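Local atomic coordinates of precorrin-3 methylase (PDB entry 3NUT), a protein that probably transfers a methyl group from S-adenosyl-L-methionine to a precorrin ring during the biosynthesis of adenosylcobalamin (vitamin B12). Residues Leu32-Tyr44 and Ile48-Asn61. Residues are numbered along the deposited sequence; the frame is centred on the assembly and turned at random.
Sequences LAEATDIVGYIPY and IAPREGLTLHPTDN
Ile38 and His57 sit on neighbouring parallel strands, 37-40 and 55-58, joined by a ladder of backbone hydrogen bonds running from Thr55 N to Thr36 O at one end to Thr59 N to Gly40 O at the other. Ile38 suits the apolar face: with CG1 anti to its carbonyl carbon (chi1 -53°) and the chain extended beyond, its CD1 meets Ile48 CD1 tip to tip at 3.9 Å and also touches Leu54 CD1. On the other face the imidazole of His57 reaches along the neighbouring strand, and its NE2 donates to Asp37 OD2 at 3.0 Å, with carboxylate and ring planes only 30° apart. That oxygen is less surely placed in the model, a caution that extends to its salt bridge with Arg79. Farther along the apolar face, Ile42 lies against two residues, CG1 on Pro58 CB (3.5 Å) and CD1 on Leu56 CD2, its branched chain filling the space beside them. Beyond the strands, the amide of Asn61 lies over one face of the Tyr41 ring and gives ND2 to Tyr44 OH at 2.7 Å, a bent bond. At the opposite end Arg51 is long enough to bring NH2 to the last part of helix 26-34 and the residue after it, donating to Leu32 O (2.8 Å, nearly straight) and to Ala35 O (3.0 Å, on a lone pair). With an alanine in place of Arg51, both carbonyls would probably lose this shared donor, and the 48-54 loop its tie to the helix. Strand 55-58 forms the edge of the five-stranded parallel sheet within this chain, beside 37-40, an arrangement in keeping with the N-terminal alpha/beta domain of tetrapyrrole methylases, while the side chain of Tyr44 lies about 6 Å from bound S-adenosyl-L-homocysteine.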
loop_
_atom_site.group_PDB
_atom_site.type_symbol
_atom_site.label_atom_id
_atom_site.label_comp_id
_atom_site.label_asym_id
_atom_site.label_seq_id
_atom_site.Cartn_x
_atom_site.Cartn_y
_atom_site.Cartn_z
ATOM N N LEU A 32 9.341 -3.766 18.865
ATOM C CA LEU A 32 10.306 -4.863 18.927
ATOM C C LEU A 32 11.193 -4.696 20.155
ATOM O O LEU A 32 11.571 -5.691 20.771
ATOM C CB LEU A 32 11.163 -4.944 17.634
ATOM C CG LEU A 32 10.529 -5.458 16.318
ATOM C CD1 LEU A 32 11.416 -5.131 15.120
ATOM C CD2 LEU A 32 10.253 -6.977 16.362
ATOM N N ALA A 33 11.532 -3.454 20.508
ATOM C CA ALA A 33 12.343 -3.200 21.715
ATOM C C ALA A 33 11.537 -3.447 23.004
ATOM O O ALA A 33 12.130 -3.645 24.072
ATOM C CB ALA A 33 12.953 -1.758 21.721
ATOM N N GLU A 34 10.207 -3.441 22.893
ATOM C CA GLU A 34 9.315 -3.707 24.047
ATOM C C GLU A 34 8.859 -5.150 24.236
ATOM O O GLU A 34 8.393 -5.496 25.308
ATOM C CB GLU A 34 8.051 -2.878 23.953
ATOM C CG GLU A 34 8.185 -1.464 24.336
ATOM C CD GLU A 34 7.008 -1.047 25.157
ATOM O OE1 GLU A 34 6.097 -0.403 24.591
ATOM O OE2 GLU A 34 6.989 -1.411 26.372
ATOM N N ALA A 35 8.951 -5.967 23.185
ATOM C CA ALA A 35 8.534 -7.374 23.203
ATOM C C ALA A 35 9.178 -8.210 24.291
ATOM O O ALA A 35 10.403 -8.169 24.433
ATOM C CB ALA A 35 8.880 -7.991 21.881
ATOM N N THR A 36 8.381 -9.006 25.030
ATOM C CA THR A 36 8.932 -10.137 25.794
ATOM C C THR A 36 9.011 -11.346 24.877
ATOM O O THR A 36 9.830 -12.248 25.071
ATOM C CB THR A 36 8.049 -10.553 27.002
ATOM O OG1 THR A 36 6.731 -10.914 26.551
ATOM C CG2 THR A 36 7.933 -9.413 28.047
ATOM N N ASP A 37 8.123 -11.378 23.889
ATOM C CA ASP A 37 8.049 -12.498 23.006
ATOM C C ASP A 37 7.946 -12.086 21.523
ATOM O O ASP A 37 7.116 -11.266 21.159
ATOM C CB ASP A 37 6.870 -13.365 23.414
ATOM C CG ASP A 37 7.000 -13.913 24.847
ATOM O OD1 ASP A 37 6.695 -13.206 25.820
ATOM O OD2 ASP A 37 7.387 -15.080 25.006
ATOM N N ILE A 38 8.816 -12.646 20.678
ATOM C CA ILE A 38 8.661 -12.493 19.236
ATOM C C ILE A 38 8.240 -13.809 18.558
ATOM O O ILE A 38 8.843 -14.843 18.775
ATOM C CB ILE A 38 9.875 -11.793 18.589
ATOM C CG1 ILE A 38 10.133 -10.466 19.326
ATOM C CG2 ILE A 38 9.637 -11.570 17.079
ATOM C CD1 ILE A 38 11.508 -9.814 19.095
ATOM N N VAL A 39 7.165 -13.761 17.767
ATOM C CA VAL A 39 6.663 -14.919 17.035
ATOM C C VAL A 39 6.826 -14.616 15.544
ATOM O O VAL A 39 6.347 -13.589 15.078
ATOM C CB VAL A 39 5.152 -15.145 17.360
ATOM C CG1 VAL A 39 4.563 -16.292 16.511
ATOM C CG2 VAL A 39 4.962 -15.401 18.837
ATOM N N GLY A 40 7.533 -15.483 14.807
ATOM C CA GLY A 40 7.721 -15.300 13.362
ATOM C C GLY A 40 8.920 -16.004 12.760
ATOM O O GLY A 40 9.503 -16.906 13.348
ATOM N N TYR A 41 9.298 -15.563 11.578
ATOM C CA TYR A 41 10.293 -16.229 10.795
ATOM C C TYR A 41 11.646 -15.695 11.204
ATOM O O TYR A 41 12.034 -14.597 10.821
ATOM C CB TYR A 41 10.000 -16.023 9.305
ATOM C CG TYR A 41 11.030 -16.637 8.370
ATOM C CD1 TYR A 41 11.155 -18.027 8.239
ATOM C CD2 TYR A 41 11.869 -15.821 7.605
ATOM C CE1 TYR A 41 12.106 -18.589 7.376
ATOM C CE2 TYR A 41 12.804 -16.359 6.742
ATOM C CZ TYR A 41 12.933 -17.746 6.630
ATOM O OH TYR A 41 13.889 -18.269 5.762
ATOM N N ILE A 42 12.366 -16.496 11.974
ATOM C CA ILE A 42 13.582 -16.082 12.654
ATOM C C ILE A 42 14.657 -15.343 11.808
ATOM O O ILE A 42 15.256 -14.359 12.267
ATOM C CB ILE A 42 14.175 -17.280 13.473
ATOM C CG1 ILE A 42 13.140 -17.812 14.481
ATOM C CG2 ILE A 42 15.439 -16.870 14.190
ATOM C CD1 ILE A 42 12.766 -16.831 15.635
ATOM N N PRO A 43 14.912 -15.796 10.571
ATOM C CA PRO A 43 15.875 -14.989 9.786
ATOM C C PRO A 43 15.475 -13.495 9.681
ATOM O O PRO A 43 16.343 -12.651 9.623
ATOM C CB PRO A 43 15.871 -15.669 8.420
ATOM C CG PRO A 43 15.544 -17.093 8.728
ATOM C CD PRO A 43 14.560 -17.055 9.884
ATOM N N TYR A 44 14.186 -13.176 9.747
ATOM C CA TYR A 44 13.750 -11.771 9.840
ATOM C C TYR A 44 14.257 -11.012 11.060
ATOM O O TYR A 44 14.421 -9.802 11.010
ATOM C CB TYR A 44 12.234 -11.642 9.817
ATOM C CG TYR A 44 11.577 -12.043 8.520
ATOM C CD1 TYR A 44 12.292 -12.055 7.319
ATOM C CD2 TYR A 44 10.225 -12.429 8.499
ATOM C CE1 TYR A 44 11.683 -12.417 6.138
ATOM C CE2 TYR A 44 9.601 -12.802 7.311
ATOM C CZ TYR A 44 10.344 -12.781 6.144
ATOM O OH TYR A 44 9.739 -13.162 4.983
ATOM N N ILE A 48 18.036 -9.319 16.470
ATOM C CA ILE A 48 17.377 -8.706 17.624
ATOM C C ILE A 48 18.362 -8.570 18.793
ATOM O O ILE A 48 19.115 -9.511 19.100
ATOM C CB ILE A 48 16.143 -9.546 18.071
ATOM C CG1 ILE A 48 15.360 -8.853 19.200
ATOM C CG2 ILE A 48 16.561 -10.983 18.491
ATOM C CD1 ILE A 48 14.730 -7.551 18.827
ATOM N N ALA A 49 18.374 -7.411 19.442
ATOM C CA ALA A 49 19.290 -7.191 20.558
ATOM C C ALA A 49 18.916 -8.130 21.704
ATOM O O ALA A 49 17.782 -8.113 22.130
ATOM C CB ALA A 49 19.237 -5.708 21.022
ATOM N N PRO A 50 19.860 -8.953 22.196
ATOM C CA PRO A 50 19.549 -9.844 23.319
ATOM C C PRO A 50 19.325 -9.078 24.601
ATOM O O PRO A 50 19.912 -8.007 24.802
ATOM C CB PRO A 50 20.816 -10.695 23.460
ATOM C CG PRO A 50 21.462 -10.644 22.092
ATOM C CD PRO A 50 21.195 -9.229 21.634
ATOM N N ARG A 51 18.470 -9.607 25.463
ATOM C CA ARG A 51 18.265 -9.024 26.785
ATOM C C ARG A 51 17.470 -9.950 27.702
ATOM O O ARG A 51 16.753 -10.833 27.259
ATOM C CB ARG A 51 17.599 -7.637 26.714
ATOM C CG ARG A 51 16.082 -7.650 26.402
ATOM C CD ARG A 51 15.856 -7.429 24.924
ATOM N NE ARG A 51 14.446 -7.280 24.553
ATOM C CZ ARG A 51 14.045 -6.826 23.371
ATOM N NH1 ARG A 51 14.944 -6.459 22.450
ATOM N NH2 ARG A 51 12.750 -6.753 23.100
ATOM N N GLU A 52 17.618 -9.709 28.988
ATOM C CA GLU A 52 16.980 -10.499 30.031
ATOM C C GLU A 52 15.481 -10.559 29.736
ATOM O O GLU A 52 14.836 -9.534 29.575
ATOM C CB GLU A 52 17.317 -9.862 31.403
ATOM C CG GLU A 52 16.326 -10.079 32.574
ATOM C CD GLU A 52 16.465 -9.003 33.678
ATOM O OE1 GLU A 52 17.611 -8.780 34.180
ATOM O OE2 GLU A 52 15.421 -8.384 34.037
ATOM N N GLY A 53 14.959 -11.776 29.599
ATOM C CA GLY A 53 13.529 -11.998 29.450
ATOM C C GLY A 53 13.002 -12.187 28.032
ATOM O O GLY A 53 11.855 -12.610 27.868
ATOM N N LEU A 54 13.827 -11.885 27.017
ATOM C CA LEU A 54 13.390 -11.982 25.604
ATOM C C LEU A 54 13.409 -13.398 25.094
ATOM O O LEU A 54 14.417 -14.085 25.180
ATOM C CB LEU A 54 14.218 -11.092 24.652
ATOM C CG LEU A 54 13.940 -11.264 23.149
ATOM C CD1 LEU A 54 12.586 -10.687 22.732
ATOM C CD2 LEU A 54 15.068 -10.655 22.301
ATOM N N THR A 55 12.293 -13.805 24.500
ATOM C CA THR A 55 12.181 -15.132 23.940
ATOM C C THR A 55 11.543 -15.106 22.539
ATOM O O THR A 55 10.640 -14.298 22.240
ATOM C CB THR A 55 11.499 -16.106 24.935
ATOM O OG1 THR A 55 10.654 -16.999 24.231
ATOM C CG2 THR A 55 10.627 -15.386 25.906
ATOM N N LEU A 56 12.042 -15.981 21.679
ATOM C CA LEU A 56 11.649 -16.036 20.270
ATOM C C LEU A 56 10.992 -17.367 19.970
ATOM O O LEU A 56 11.444 -18.399 20.462
ATOM C CB LEU A 56 12.887 -15.914 19.393
ATOM C CG LEU A 56 13.421 -14.601 18.824
ATOM C CD1 LEU A 56 13.566 -13.532 19.857
ATOM C CD2 LEU A 56 14.740 -14.901 18.126
ATOM N N HIS A 57 9.944 -17.342 19.143
ATOM C CA HIS A 57 9.145 -18.530 18.849
ATOM C C HIS A 57 9.156 -18.725 17.351
ATOM O O HIS A 57 8.424 -18.055 16.646
ATOM C CB HIS A 57 7.702 -18.367 19.364
ATOM C CG HIS A 57 7.616 -17.988 20.808
ATOM N ND1 HIS A 57 7.355 -18.904 21.811
ATOM C CD2 HIS A 57 7.793 -16.795 21.426
ATOM C CE1 HIS A 57 7.371 -18.295 22.979
ATOM N NE2 HIS A 57 7.628 -17.015 22.777
ATOM N N PRO A 58 9.972 -19.672 16.852
ATOM C CA PRO A 58 10.173 -19.811 15.389
ATOM C C PRO A 58 8.949 -20.368 14.641
ATOM O O PRO A 58 8.343 -21.353 15.060
ATOM C CB PRO A 58 11.366 -20.781 15.281
ATOM C CG PRO A 58 11.899 -20.921 16.707
ATOM C CD PRO A 58 10.729 -20.681 17.605
ATOM N N THR A 59 8.557 -19.715 13.572
ATOM C CA THR A 59 7.515 -20.259 12.727
ATOM C C THR A 59 8.083 -20.295 11.323
ATOM O O THR A 59 9.117 -19.673 11.034
ATOM C CB THR A 59 6.182 -19.407 12.754
ATOM O OG1 THR A 59 6.300 -18.276 11.892
ATOM C CG2 THR A 59 5.839 -18.906 14.142
ATOM N N ASP A 60 7.436 -21.035 10.447
ATOM C CA ASP A 60 7.845 -21.016 9.056
ATOM C C ASP A 60 7.249 -19.766 8.417
ATOM O O ASP A 60 6.549 -18.987 9.083
ATOM C CB ASP A 60 7.406 -22.296 8.348
ATOM C CG ASP A 60 5.920 -22.441 8.315
ATOM O OD1 ASP A 60 5.233 -21.397 8.391
ATOM O OD2 ASP A 60 5.445 -23.593 8.207
ATOM N N ASN A 61 7.521 -19.537 7.143
ATOM C CA ASN A 61 7.080 -18.266 6.593
ATOM C C ASN A 61 5.669 -18.285 6.025
ATOM O O ASN A 61 5.456 -17.970 4.864
ATOM C CB ASN A 61 8.083 -17.668 5.611
ATOM C CG ASN A 61 8.142 -16.179 5.743
ATOM O OD1 ASN A 61 7.930 -15.660 6.837
ATOM N ND2 ASN A 61 8.392 -15.471 4.650
HETATM O O HOH W 1 11.525 -19.462 12.045
#